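Local structure of glycosyltransferase (Rickettsia africae, 7MI0) at residues 186-191 with 369-373; 223-229 with 295-300; 242-248 with 272-278; 315-321 with 334-339. The protein probably transfers sugar groups from an activated donor to an acceptor, as a GT-B glycosyltransferase of the GT4 type. One frame throughout, in Å; residues are numbered along the deposited sequence.

Contact 1: residues 186-191 with 369-373; sequences CDYFDP and RHTVI
This contact fixes a turning chain segment to a helix by one arginine. Residues 186-191 belong to the loop between strand 177-179 and helix 196-205. Residues 369-373 lie on helix 359-375. Cys186 to Tyr188 have helical backbone angles without the regular bonds. Phe189 (phi -79°, psi 83°) centres an inverse gamma turn, with a weak bond of 2.9 Å from Asp190 N to Tyr188 O. The closest CA pair is Cys186 and Ile373, at 6.9 Å. Arg369 extends with chi1 to chi3 t and chi4 near 88°. Arg369 NH2 donates to Cys186 O at 3.1 Å and Arg369 NH1 to Phe189 O at 2.7 Å, so both carbonyls lie near the guanidinium plane. Over one face sit Pro191 CD, 3.5 Å from Arg369 NH1, and Asp190 OD1, 3.5 Å from Arg369 NH2. The latter pair is a charge-only salt bridge. Arg369 NH1 also bonds to Ala311 O of helix 304-311. Cys186 (chi1 m) brings SG to 3.7 Å from Val372 CG1 and 3.9 Å from Ile373 CG1. The Phe189 ring packs on Glu308 and Ala311. The contact joins the chain leaving the last N-terminal sheet strand to a C-terminal helix, consistent with the interdomain crossover of a GT-B fold.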
loop_
_atom_site.group_PDB
_atom_site.type_symbol
_atom_site.label_atom_id
_atom_site.label_comp_id
_atom_site.label_asym_id
_atom_site.label_seq_id
_atom_site.Cartn_x
_atom_site.Cartn_y
_atom_site.Cartn_z
ATOM N N CYS A 186 -0.135 -5.851 12.549
ATOM C CA CYS A 186 -0.306 -5.299 13.888
ATOM C C CYS A 186 0.627 -5.929 14.907
ATOM O O CYS A 186 0.701 -5.445 16.045
ATOM C CB CYS A 186 -1.752 -5.458 14.330
ATOM S SG CYS A 186 -2.813 -4.329 13.455
ATOM N N ASP A 187 1.333 -6.993 14.529
ATOM C CA ASP A 187 2.359 -7.537 15.402
ATOM C C ASP A 187 3.661 -6.757 15.264
ATOM O O ASP A 187 4.358 -6.536 16.260
ATOM C CB ASP A 187 2.556 -9.022 15.103
ATOM C CG ASP A 187 1.479 -9.893 15.741
ATOM O OD1 ASP A 187 1.196 -9.704 16.945
ATOM O OD2 ASP A 187 0.909 -10.761 15.045
ATOM N N TYR A 188 3.994 -6.312 14.051
ATOM C CA TYR A 188 5.178 -5.476 13.871
ATOM C C TYR A 188 4.900 -4.037 14.295
ATOM O O TYR A 188 5.611 -3.476 15.133
ATOM C CB TYR A 188 5.657 -5.528 12.416
ATOM C CG TYR A 188 6.841 -4.621 12.133
ATOM C CD1 TYR A 188 8.142 -5.064 12.330
ATOM C CD2 TYR A 188 6.655 -3.320 11.673
ATOM C CE1 TYR A 188 9.226 -4.238 12.080
ATOM C CE2 TYR A 188 7.730 -2.487 11.426
ATOM C CZ TYR A 188 9.014 -2.953 11.630
ATOM O OH TYR A 188 10.092 -2.131 11.380
ATOM N N PHE A 189 3.872 -3.416 13.713
ATOM C CA PHE A 189 3.441 -2.079 14.126
ATOM C C PHE A 189 2.621 -2.220 15.404
ATOM O O PHE A 189 1.388 -2.265 15.398
ATOM C CB PHE A 189 2.653 -1.396 13.017
ATOM C CG PHE A 189 3.477 -1.063 11.810
ATOM C CD1 PHE A 189 4.164 0.141 11.734
ATOM C CD2 PHE A 189 3.574 -1.953 10.754
ATOM C CE1 PHE A 189 4.929 0.447 10.625
ATOM C CE2 PHE A 189 4.340 -1.650 9.642
ATOM C CZ PHE A 189 5.016 -0.448 9.581
ATOM N N ASP A 190 3.332 -2.298 16.523
ATOM C CA ASP A 190 2.737 -2.511 17.836
ATOM C C ASP A 190 3.452 -1.624 18.846
ATOM O O ASP A 190 4.624 -1.864 19.158
ATOM C CB ASP A 190 2.831 -3.985 18.235
ATOM C CG ASP A 190 2.216 -4.278 19.599
ATOM O OD1 ASP A 190 1.492 -3.418 20.150
ATOM O OD2 ASP A 190 2.461 -5.386 20.122
ATOM N N PRO A 191 2.787 -0.589 19.368
ATOM C CA PRO A 191 3.462 0.322 20.308
ATOM C C PRO A 191 3.995 -0.365 21.550
ATOM O O PRO A 191 4.890 0.184 22.202
ATOM C CB PRO A 191 2.368 1.338 20.656
ATOM C CG PRO A 191 1.425 1.282 19.500
ATOM C CD PRO A 191 1.411 -0.156 19.072
ATOM N N ARG A 369 -5.957 2.476 16.680
ATOM C CA ARG A 369 -5.408 1.129 16.630
ATOM C C ARG A 369 -6.506 0.077 16.731
ATOM O O ARG A 369 -6.388 -0.999 16.131
ATOM C CB ARG A 369 -4.374 0.917 17.730
ATOM C CG ARG A 369 -3.800 -0.493 17.708
ATOM C CD ARG A 369 -2.645 -0.689 18.657
ATOM N NE ARG A 369 -2.259 -2.093 18.700
ATOM C CZ ARG A 369 -1.385 -2.650 17.877
ATOM N NH1 ARG A 369 -0.754 -1.937 16.958
ATOM N NH2 ARG A 369 -1.137 -3.953 17.978
ATOM N N HIS A 370 -7.580 0.369 17.471
ATOM C CA HIS A 370 -8.687 -0.575 17.549
ATOM C C HIS A 370 -9.280 -0.844 16.174
ATOM O O HIS A 370 -9.537 -1.999 15.814
ATOM C CB HIS A 370 -9.759 -0.056 18.502
ATOM C CG HIS A 370 -9.459 -0.314 19.943
ATOM N ND1 HIS A 370 -9.620 0.644 20.922
ATOM C CD2 HIS A 370 -9.011 -1.425 20.574
ATOM C CE1 HIS A 370 -9.283 0.136 22.093
ATOM N NE2 HIS A 370 -8.909 -1.118 21.910
ATOM N N THR A 371 -9.490 0.204 15.377
ATOM C CA THR A 371 -10.125 -0.019 14.086
ATOM C C THR A 371 -9.204 -0.765 13.131
ATOM O O THR A 371 -9.684 -1.499 12.263
ATOM C CB THR A 371 -10.594 1.304 13.476
ATOM O OG1 THR A 371 -11.503 1.028 12.404
ATOM C CG2 THR A 371 -9.421 2.120 12.943
ATOM N N VAL A 372 -7.886 -0.623 13.292
ATOM C CA VAL A 372 -6.966 -1.356 12.433
ATOM C C VAL A 372 -6.956 -2.834 12.806
ATOM O O VAL A 372 -6.884 -3.708 11.933
ATOM C CB VAL A 372 -5.561 -0.731 12.500
ATOM C CG1 VAL A 372 -4.562 -1.574 11.726
ATOM C CG2 VAL A 372 -5.593 0.668 11.927
ATOM N N ILE A 373 -7.052 -3.137 14.100
ATOM C CA ILE A 373 -7.092 -4.529 14.539
ATOM C C ILE A 373 -8.395 -5.192 14.123
ATOM O O ILE A 373 -8.413 -6.382 13.782
ATOM C CB ILE A 373 -6.874 -4.593 16.062
ATOM C CG1 ILE A 373 -5.408 -4.344 16.377
ATOM C CG2 ILE A 373 -7.326 -5.930 16.645
ATOM C CD1 ILE A 373 -5.141 -4.316 17.828
#

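Contact 2: residues 223-229 with 295-300; sequences SWKGHLV and ASIEPE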
loop_
_atom_site.group_PDB
_atom_site.type_symbol
_atom_site.label_atom_id
_atom_site.label_comp_id
_atom_site.label_asym_id
_atom_site.label_seq_id
_atom_site.Cartn_x
_atom_site.Cartn_y
_atom_site.Cartn_z
ATOM N N SER A 223 6.268 14.639 -6.445
ATOM C CA SER A 223 5.525 15.900 -6.438
ATOM C C SER A 223 4.098 15.717 -5.937
ATOM O O SER A 223 3.609 16.523 -5.135
ATOM C CB SER A 223 5.523 16.524 -7.835
ATOM O OG SER A 223 4.893 15.673 -8.778
ATOM N N TRP A 224 3.413 14.670 -6.387
ATOM C CA TRP A 224 2.007 14.503 -6.041
ATOM C C TRP A 224 1.787 14.026 -4.608
ATOM O O TRP A 224 0.632 13.847 -4.202
ATOM C CB TRP A 224 1.340 13.538 -7.025
ATOM C CG TRP A 224 1.986 12.189 -7.096
ATOM C CD1 TRP A 224 3.042 11.823 -7.884
ATOM C CD2 TRP A 224 1.608 11.018 -6.362
ATOM N NE1 TRP A 224 3.346 10.497 -7.679
ATOM C CE2 TRP A 224 2.482 9.981 -6.748
ATOM C CE3 TRP A 224 0.619 10.747 -5.410
ATOM C CZ2 TRP A 224 2.395 8.695 -6.218
ATOM C CZ3 TRP A 224 0.534 9.467 -4.882
ATOM C CH2 TRP A 224 1.417 8.458 -5.289
ATOM N N LYS A 225 2.852 13.827 -3.827
ATOM C CA LYS A 225 2.693 13.434 -2.432
ATOM C C LYS A 225 2.272 14.588 -1.532
ATOM O O LYS A 225 1.744 14.339 -0.444
ATOM C CB LYS A 225 3.987 12.820 -1.898
ATOM C CG LYS A 225 4.175 11.352 -2.243
ATOM C CD LYS A 225 3.075 10.474 -1.680
ATOM C CE LYS A 225 3.353 9.015 -1.972
ATOM N NZ LYS A 225 2.264 8.132 -1.490
ATOM N N GLY A 226 2.504 15.832 -1.943
ATOM C CA GLY A 226 2.031 16.984 -1.202
ATOM C C GLY A 226 3.036 17.659 -0.292
ATOM O O GLY A 226 2.633 18.499 0.525
ATOM N N HIS A 227 4.324 17.328 -0.407
ATOM C CA HIS A 227 5.338 17.962 0.431
ATOM C C HIS A 227 5.246 19.480 0.369
ATOM O O HIS A 227 5.300 20.154 1.403
ATOM C CB HIS A 227 6.733 17.496 0.010
ATOM C CG HIS A 227 7.004 16.055 0.312
ATOM N ND1 HIS A 227 6.506 15.026 -0.457
ATOM C CD2 HIS A 227 7.715 15.471 1.306
ATOM C CE1 HIS A 227 6.902 13.870 0.046
ATOM N NE2 HIS A 227 7.636 14.113 1.117
ATOM N N LEU A 228 5.093 20.037 -0.835
ATOM C CA LEU A 228 5.027 21.490 -0.974
ATOM C C LEU A 228 3.845 22.071 -0.206
ATOM O O LEU A 228 3.961 23.141 0.407
ATOM C CB LEU A 228 4.949 21.867 -2.452
ATOM C CG LEU A 228 6.138 21.458 -3.324
ATOM C CD1 LEU A 228 5.862 21.766 -4.789
ATOM C CD2 LEU A 228 7.407 22.154 -2.852
ATOM N N VAL A 229 2.702 21.375 -0.216
ATOM C CA VAL A 229 1.521 21.871 0.490
ATOM C C VAL A 229 1.754 21.865 1.994
ATOM O O VAL A 229 1.355 22.799 2.701
ATOM C CB VAL A 229 0.277 21.045 0.112
ATOM C CG1 VAL A 229 -0.959 21.595 0.814
ATOM C CG2 VAL A 229 0.079 21.034 -1.394
ATOM N N ALA A 295 -0.511 13.881 2.588
ATOM C CA ALA A 295 -0.949 15.127 1.976
ATOM C C ALA A 295 -1.053 15.005 0.462
ATOM O O ALA A 295 -0.932 16.001 -0.252
ATOM C CB ALA A 295 -0.007 16.266 2.356
ATOM N N SER A 296 -1.276 13.791 -0.037
ATOM C CA SER A 296 -1.260 13.556 -1.475
ATOM C C SER A 296 -2.349 14.368 -2.161
ATOM O O SER A 296 -3.492 14.418 -1.697
ATOM C CB SER A 296 -1.445 12.068 -1.772
ATOM O OG SER A 296 -0.524 11.283 -1.034
ATOM N N ILE A 297 -1.986 15.021 -3.266
ATOM C CA ILE A 297 -2.932 15.826 -4.025
ATOM C C ILE A 297 -3.459 15.098 -5.249
ATOM O O ILE A 297 -4.330 15.629 -5.952
ATOM C CB ILE A 297 -2.305 17.173 -4.426
ATOM C CG1 ILE A 297 -1.077 16.948 -5.305
ATOM C CG2 ILE A 297 -1.921 17.951 -3.188
ATOM C CD1 ILE A 297 -0.309 18.208 -5.603
ATOM N N GLU A 298 -2.949 13.901 -5.534
ATOM C CA GLU A 298 -3.500 12.994 -6.522
ATOM C C GLU A 298 -3.875 11.686 -5.835
ATOM O O GLU A 298 -3.167 11.244 -4.922
ATOM C CB GLU A 298 -2.506 12.736 -7.668
ATOM C CG GLU A 298 -2.322 13.949 -8.587
ATOM C CD GLU A 298 -1.411 13.684 -9.782
ATOM O OE1 GLU A 298 -1.335 12.525 -10.249
ATOM O OE2 GLU A 298 -0.770 14.647 -10.258
ATOM N N PRO A 299 -4.982 11.059 -6.227
ATOM C CA PRO A 299 -5.540 9.979 -5.407
ATOM C C PRO A 299 -4.626 8.771 -5.344
ATOM O O PRO A 299 -3.876 8.471 -6.277
ATOM C CB PRO A 299 -6.854 9.640 -6.119
ATOM C CG PRO A 299 -6.617 10.049 -7.540
ATOM C CD PRO A 299 -5.737 11.262 -7.475
ATOM N N GLU A 300 -4.693 8.077 -4.213
ATOM C CA GLU A 300 -3.960 6.839 -4.000
ATOM C C GLU A 300 -4.951 5.708 -3.785
ATOM O O GLU A 300 -5.999 5.903 -3.160
ATOM C CB GLU A 300 -3.018 6.948 -2.802
ATOM C CG GLU A 300 -1.881 7.928 -3.012
ATOM C CD GLU A 300 -0.948 7.999 -1.823
ATOM O OE1 GLU A 300 -1.362 8.525 -0.763
ATOM O OE2 GLU A 300 0.197 7.516 -1.957
#
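The two segments pass each other in opposite chain directions, with nearest CA pairs Trp224-Ile297, Lys225-Ser296 (the closest, 4.1 Å) and Gly226-Ala295. Residues 223-225 form a short 3-10 turn and Gly226 is the N-cap of helix 227-235. Residues 295-300 are loop. Both segments follow strands of the C-terminal Rossmann-like domain of the GT-B fold, where GT4 relatives bind the sugar donor. The one hydrogen bond across runs from Ile297 N to Trp224 O (3.0 Å). CA-H...O contacts from Ser296 CA to Trp224 O and from Gly226 CA to Ala295 O (both 3.3 Å) support it. Gly226 has phi 98°, and a CB here would clash with Ala295 O. Val229 packs its CG2 on Ile297 CG2 (4.1 Å). Glu300 opens the E-X7-E sequence pattern of the GT4 family. Its salt bridge with Lys225 is modelled too close for the geometry to be trusted. Ser296 OG gives a weak hydrogen bond to Glu300 OE1 (2.9 Å). The Trp224 ring meets the same glutamate by its edge, CZ3 lying 3.4 Å from Glu300 CG.

Contact 3: residues 242-248 with 272-278; sequences FYCLMVG and KIQIFGN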
loop_
_atom_site.group_PDB
_atom_site.type_symbol
_atom_site.label_atom_id
_atom_site.label_comp_id
_atom_site.label_asym_id
_atom_site.label_seq_id
_atom_site.Cartn_x
_atom_site.Cartn_y
_atom_site.Cartn_z
ATOM N N PHE A 242 7.498 23.136 16.859
ATOM C CA PHE A 242 7.282 21.775 16.381
ATOM C C PHE A 242 8.538 21.319 15.652
ATOM O O PHE A 242 9.507 22.071 15.509
ATOM C CB PHE A 242 6.049 21.692 15.474
ATOM C CG PHE A 242 6.124 22.580 14.262
ATOM C CD1 PHE A 242 6.724 22.135 13.093
ATOM C CD2 PHE A 242 5.595 23.860 14.290
ATOM C CE1 PHE A 242 6.797 22.952 11.978
ATOM C CE2 PHE A 242 5.664 24.681 13.176
ATOM C CZ PHE A 242 6.263 24.226 12.019
ATOM N N TYR A 243 8.511 20.075 15.178
ATOM C CA TYR A 243 9.615 19.526 14.399
ATOM C C TYR A 243 9.056 18.497 13.431
ATOM O O TYR A 243 8.500 17.481 13.858
ATOM C CB TYR A 243 10.679 18.905 15.305
ATOM C CG TYR A 243 11.918 18.461 14.566
ATOM C CD1 TYR A 243 12.716 19.383 13.896
ATOM C CD2 TYR A 243 12.298 17.126 14.542
ATOM C CE1 TYR A 243 13.853 18.985 13.217
ATOM C CE2 TYR A 243 13.438 16.718 13.870
ATOM C CZ TYR A 243 14.212 17.652 13.208
ATOM O OH TYR A 243 15.346 17.254 12.536
ATOM N N CYS A 244 9.203 18.754 12.136
ATOM C CA CYS A 244 8.615 17.916 11.100
ATOM C C CYS A 244 9.689 17.092 10.406
ATOM O O CYS A 244 10.696 17.637 9.944
ATOM C CB CYS A 244 7.869 18.758 10.069
ATOM S SG CYS A 244 7.134 17.743 8.791
ATOM N N LEU A 245 9.454 15.786 10.316
ATOM C CA LEU A 245 10.356 14.852 9.655
ATOM C C LEU A 245 9.724 14.345 8.365
ATOM O O LEU A 245 8.616 13.796 8.383
ATOM C CB LEU A 245 10.683 13.669 10.566
ATOM C CG LEU A 245 11.567 13.933 11.781
ATOM C CD1 LEU A 245 11.434 12.788 12.761
ATOM C CD2 LEU A 245 13.011 14.099 11.350
ATOM N N MET A 246 10.434 14.524 7.253
ATOM C CA MET A 246 10.033 13.990 5.955
ATOM C C MET A 246 10.960 12.830 5.618
ATOM O O MET A 246 12.119 13.045 5.246
ATOM C CB MET A 246 10.094 15.068 4.878
ATOM C CG MET A 246 8.998 16.099 4.980
ATOM S SD MET A 246 9.363 17.575 4.015
ATOM C CE MET A 246 7.763 18.375 4.045
ATOM N N VAL A 247 10.455 11.604 5.747
ATOM C CA VAL A 247 11.255 10.406 5.523
ATOM C C VAL A 247 10.658 9.623 4.362
ATOM O O VAL A 247 9.446 9.373 4.324
ATOM C CB VAL A 247 11.358 9.540 6.792
ATOM C CG1 VAL A 247 12.129 10.286 7.869
ATOM C CG2 VAL A 247 9.981 9.157 7.297
ATOM N N GLY A 248 11.512 9.244 3.422
ATOM C CA GLY A 248 11.100 8.560 2.213
ATOM C C GLY A 248 12.188 8.651 1.172
ATOM O O GLY A 248 13.161 9.393 1.316
ATOM N N LYS A 272 12.818 23.465 11.499
ATOM C CA LYS A 272 11.574 22.807 11.867
ATOM C C LYS A 272 11.158 21.710 10.899
ATOM O O LYS A 272 10.248 20.935 11.220
ATOM C CB LYS A 272 10.436 23.836 11.981
ATOM C CG LYS A 272 10.615 24.818 13.129
ATOM C CD LYS A 272 9.373 25.670 13.337
ATOM C CE LYS A 272 9.484 26.523 14.592
ATOM N NZ LYS A 272 8.243 27.309 14.849
ATOM N N ILE A 273 11.778 21.629 9.725
ATOM C CA ILE A 273 11.497 20.579 8.756
ATOM C C ILE A 273 12.827 20.105 8.197
ATOM O O ILE A 273 13.615 20.915 7.697
ATOM C CB ILE A 273 10.589 21.069 7.611
ATOM C CG1 ILE A 273 9.489 21.989 8.145
ATOM C CG2 ILE A 273 9.986 19.881 6.872
ATOM C CD1 ILE A 273 8.776 22.779 7.073
ATOM N N GLN A 274 13.090 18.803 8.287
ATOM C CA GLN A 274 14.300 18.239 7.707
ATOM C C GLN A 274 13.966 16.972 6.934
ATOM O O GLN A 274 13.090 16.195 7.330
ATOM C CB GLN A 274 15.368 17.950 8.773
ATOM C CG GLN A 274 16.791 18.011 8.220
ATOM C CD GLN A 274 17.853 17.808 9.284
ATOM O OE1 GLN A 274 17.565 17.835 10.481
ATOM N NE2 GLN A 274 19.091 17.601 8.850
ATOM N N ILE A 275 14.679 16.775 5.827
ATOM C CA ILE A 275 14.412 15.704 4.877
ATOM C C ILE A 275 15.448 14.607 5.072
ATOM O O ILE A 275 16.651 14.885 5.160
ATOM C CB ILE A 275 14.433 16.237 3.434
ATOM C CG1 ILE A 275 13.461 17.412 3.295
ATOM C CG2 ILE A 275 14.111 15.125 2.439
ATOM C CD1 ILE A 275 13.648 18.220 2.028
ATOM N N PHE A 276 14.986 13.361 5.142
ATOM C CA PHE A 276 15.852 12.215 5.366
ATOM C C PHE A 276 15.554 11.135 4.340
ATOM O O PHE A 276 14.414 10.972 3.898
ATOM C CB PHE A 276 15.675 11.643 6.787
ATOM C CG PHE A 276 16.214 12.533 7.869
ATOM C CD1 PHE A 276 15.411 13.487 8.469
ATOM C CD2 PHE A 276 17.531 12.420 8.282
ATOM C CE1 PHE A 276 15.910 14.310 9.458
ATOM C CE2 PHE A 276 18.034 13.239 9.271
ATOM C CZ PHE A 276 17.221 14.185 9.861
ATOM N N GLY A 277 16.596 10.398 3.965
ATOM C CA GLY A 277 16.421 9.212 3.149
ATOM C C GLY A 277 15.577 8.165 3.854
ATOM O O GLY A 277 15.215 8.288 5.024
ATOM N N ASN A 278 15.270 7.100 3.116
ATOM C CA ASN A 278 14.299 6.122 3.589
ATOM C C ASN A 278 14.703 5.557 4.949
ATOM O O ASN A 278 15.887 5.423 5.272
ATOM C CB ASN A 278 14.134 4.989 2.576
ATOM C CG ASN A 278 12.943 4.101 2.891
ATOM O OD1 ASN A 278 12.052 4.479 3.660
ATOM N ND2 ASN A 278 12.919 2.914 2.297
#
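Five backbone hydrogen bonds join the segments. Cys244 N donates to Lys272 O (2.6 Å), Gln274 N to Cys244 O (3.1 Å), Met246 N to Gln274 O (3.1 Å) and Phe276 N to Met246 O (2.9 Å). The last, Gly248 N to Phe276 O at 3.4 Å, is weak. Each of Cys244, Gln274, Met246 and Phe276 uses N and O toward the partner strand, the zigzag of parallel pairing. Leu245 and Val247 instead bond to strand 214-218. CA-H...O contacts fill in, as from Ile273 CA to Cys244 O (3.3 Å). Tyr243 OH is hydrogen-bonded to Tyr206 O, and Gln274 OE1 lies 3.1 Å from that hydroxyl. Lys272 NZ bonds to the carbonyls of Lys238 and Arg240. The Lys272 side chain also lies over the Phe242 ring, a CH-pi contact with Lys272 CD 3.9 Å from the ring centroid. Strands 243-247 and 273-276 belong to a beta-alpha-beta unit with helix 254-266. Strand 273-276 is an outermost strand of the six-stranded parallel sheet of the C-terminal domain, and the strand axes differ by 20°. On the face of Cys244, Met246, Ile273 and Ile275, Met246 SD reaches Ile273 CG2 (3.7 Å) and Ile275 CG1 (4.2 Å). Helices 227-235 and 254-266 cover this face. On the other, Leu245 CD2 touches Phe276 CE1 (3.5 Å), Val247 CG1 lies 3.9 Å from Phe276 CB, and the Phe276 ring meets Tyr206 edge-to-face.

Contact 4: residues 315-321 with 334-339; sequences LVIATNI and GFHVEP
Strands 315-319 and 335-337 pair in parallel at one end of the six-stranded Rossmann-like sheet of the C-terminal domain, where 335-337 is the outermost strand. The 12 residues between the segments contain neither helix nor strand. The strand axes approach to 4.8 Å with a signed crossing angle of -30°. The register is Ile317 with Phe335 (CA-CA 4.9 Å), Ala318 with His336 (5.3 Å) and Thr319 with Val337 (4.8 Å). Four backbone hydrogen bonds follow: Phe335 N to Val316 O (2.9 Å), Ala318 N to Phe335 O (3.1 Å), Val337 N to Ala318 O (3.0 Å) and Asn320 N to Val337 O (2.7 Å). Asn320 (phi -81°, psi 79°) then centres an inverse gamma turn, with a weak bond from Ile321 N to Thr319 O (2.9 Å). Among the side chains, Thr319 (chi1 p) has its OG1 hydrogen-bonded to Ser296 O. Apolar packing concentrates on the face of Ile317, Thr319, Phe335 and Val337, which helix 342-355 covers. Ile317 (chi1 m, chi2 t) sets CG2 3.4 Å from Val337 CG2 (chi1 t) and CG1 4.1 Å from Phe335 CD2. Phe335 (chi1 m) presents its ring edge to Leu315, CE2 to CD2 4.2 Å. Ala318 and His336 lie on the other face, where Ala318 touches Ile306 of helix 304-311. Past the strands, Ile321 CB rests 3.7 Å from Pro339 CG.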
loop_
_atom_site.group_PDB
_atom_site.type_symbol
_atom_site.label_atom_id
_atom_site.label_comp_id
_atom_site.label_asym_id
_atom_site.label_seq_id
_atom_site.Cartn_x
_atom_site.Cartn_y
_atom_site.Cartn_z
ATOM N N LEU A 315 -2.226 10.468 16.071
ATOM C CA LEU A 315 -3.184 11.347 15.415
ATOM C C LEU A 315 -2.823 11.432 13.939
ATOM O O LEU A 315 -1.702 11.822 13.591
ATOM C CB LEU A 315 -3.183 12.731 16.058
ATOM C CG LEU A 315 -3.702 12.808 17.494
ATOM C CD1 LEU A 315 -3.785 14.258 17.942
ATOM C CD2 LEU A 315 -5.055 12.108 17.635
ATOM N N VAL A 316 -3.762 11.056 13.075
ATOM C CA VAL A 316 -3.513 10.889 11.647
ATOM C C VAL A 316 -4.316 11.925 10.872
ATOM O O VAL A 316 -5.520 12.090 11.104
ATOM C CB VAL A 316 -3.867 9.466 11.178
ATOM C CG1 VAL A 316 -4.034 9.436 9.670
ATOM C CG2 VAL A 316 -2.794 8.479 11.626
ATOM N N ILE A 317 -3.649 12.605 9.946
ATOM C CA ILE A 317 -4.259 13.611 9.085
ATOM C C ILE A 317 -3.986 13.208 7.640
ATOM O O ILE A 317 -2.822 13.126 7.226
ATOM C CB ILE A 317 -3.703 15.011 9.382
ATOM C CG1 ILE A 317 -3.971 15.402 10.832
ATOM C CG2 ILE A 317 -4.291 16.031 8.442
ATOM C CD1 ILE A 317 -3.480 16.793 11.173
ATOM N N ALA A 318 -5.051 12.953 6.872
ATOM C CA ALA A 318 -4.924 12.506 5.489
ATOM C C ALA A 318 -5.814 13.330 4.570
ATOM O O ALA A 318 -6.892 13.792 4.965
ATOM C CB ALA A 318 -5.283 11.029 5.338
ATOM N N THR A 319 -5.353 13.504 3.333
ATOM C CA THR A 319 -6.144 14.207 2.331
ATOM C C THR A 319 -7.308 13.339 1.881
ATOM O O THR A 319 -7.163 12.132 1.678
ATOM C CB THR A 319 -5.288 14.586 1.127
ATOM O OG1 THR A 319 -4.448 13.481 0.767
ATOM C CG2 THR A 319 -4.431 15.786 1.447
ATOM N N ASN A 320 -8.471 13.968 1.728
ATOM C CA ASN A 320 -9.701 13.258 1.386
ATOM C C ASN A 320 -9.712 13.003 -0.118
ATOM O O ASN A 320 -10.371 13.690 -0.900
ATOM C CB ASN A 320 -10.916 14.056 1.833
ATOM C CG ASN A 320 -12.213 13.377 1.477
ATOM O OD1 ASN A 320 -12.226 12.202 1.103
ATOM N ND2 ASN A 320 -13.316 14.109 1.588
ATOM N N ILE A 321 -8.971 11.977 -0.526
ATOM C CA ILE A 321 -8.779 11.718 -1.947
ATOM C C ILE A 321 -8.330 10.277 -2.158
ATOM O O ILE A 321 -7.444 9.775 -1.456
ATOM C CB ILE A 321 -7.778 12.728 -2.544
ATOM C CG1 ILE A 321 -7.639 12.534 -4.046
ATOM C CG2 ILE A 321 -6.415 12.623 -1.869
ATOM C CD1 ILE A 321 -6.631 13.470 -4.663
ATOM N N GLY A 334 -9.258 9.601 13.181
ATOM C CA GLY A 334 -8.338 10.412 12.413
ATOM C C GLY A 334 -9.082 11.598 11.833
ATOM O O GLY A 334 -10.242 11.847 12.164
ATOM N N PHE A 335 -8.398 12.316 10.945
ATOM C CA PHE A 335 -8.955 13.543 10.393
ATOM C C PHE A 335 -8.761 13.600 8.885
ATOM O O PHE A 335 -7.702 13.224 8.372
ATOM C CB PHE A 335 -8.316 14.771 11.048
ATOM C CG PHE A 335 -8.264 14.696 12.548
ATOM C CD1 PHE A 335 -9.373 15.025 13.313
ATOM C CD2 PHE A 335 -7.104 14.292 13.195
ATOM C CE1 PHE A 335 -9.327 14.958 14.694
ATOM C CE2 PHE A 335 -7.049 14.222 14.572
ATOM C CZ PHE A 335 -8.162 14.555 15.323
ATOM N N HIS A 336 -9.800 14.064 8.184
ATOM C CA HIS A 336 -9.747 14.347 6.754
ATOM C C HIS A 336 -9.420 15.815 6.530
ATOM O O HIS A 336 -9.806 16.681 7.320
ATOM C CB HIS A 336 -11.083 14.046 6.066
ATOM C CG HIS A 336 -11.539 12.627 6.194
ATOM N ND1 HIS A 336 -12.866 12.267 6.095
ATOM C CD2 HIS A 336 -10.850 11.480 6.399
ATOM C CE1 HIS A 336 -12.975 10.957 6.244
ATOM N NE2 HIS A 336 -11.768 10.456 6.429
ATOM N N VAL A 337 -8.709 16.094 5.436
ATOM C CA VAL A 337 -8.510 17.460 4.963
ATOM C C VAL A 337 -8.711 17.480 3.452
ATOM O O VAL A 337 -8.525 16.469 2.769
ATOM C CB VAL A 337 -7.116 18.024 5.334
ATOM C CG1 VAL A 337 -7.121 19.531 5.254
ATOM C CG2 VAL A 337 -6.738 17.634 6.720
ATOM N N GLU A 338 -9.117 18.638 2.933
ATOM C CA GLU A 338 -9.198 18.814 1.490
ATOM C C GLU A 338 -7.798 18.786 0.878
ATOM O O GLU A 338 -6.862 19.387 1.423
ATOM C CB GLU A 338 -9.880 20.132 1.135
ATOM C CG GLU A 338 -11.383 20.059 0.993
ATOM C CD GLU A 338 -11.981 21.401 0.599
ATOM O OE1 GLU A 338 -11.223 22.287 0.134
ATOM O OE2 GLU A 338 -13.208 21.576 0.759
ATOM N N PRO A 339 -7.626 18.117 -0.259
ATOM C CA PRO A 339 -6.304 18.058 -0.884
ATOM C C PRO A 339 -5.927 19.396 -1.492
ATOM O O PRO A 339 -6.779 20.152 -1.967
ATOM C CB PRO A 339 -6.472 16.991 -1.973
ATOM C CG PRO A 339 -7.842 16.378 -1.743
ATOM C CD PRO A 339 -8.644 17.423 -1.059
#

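Contact 1 opens first along the chain and closes last, enclosing the other three. Contact 3 lies within the span of contact 2, and contact 4 follows both. Contacts 3 and 4 sit at the two ends of one six-stranded parallel sheet, their centres 19 Å apart. Contact 2 lies between them, with centres 16 Å and 12 Å away respectively. It touches both: His227 CD2 lies 3.8 Å from Met246 SD, and Ser296 O 2.8 Å from Thr319 OG1, a probable hydrogen bond. Contact 1 stands apart, its centre 20 to 26 Å from the others. Contacts 2 to 4 lie within the C-terminal domain; contact 1 joins one of its helices to the chain leaving the N-terminal sheet.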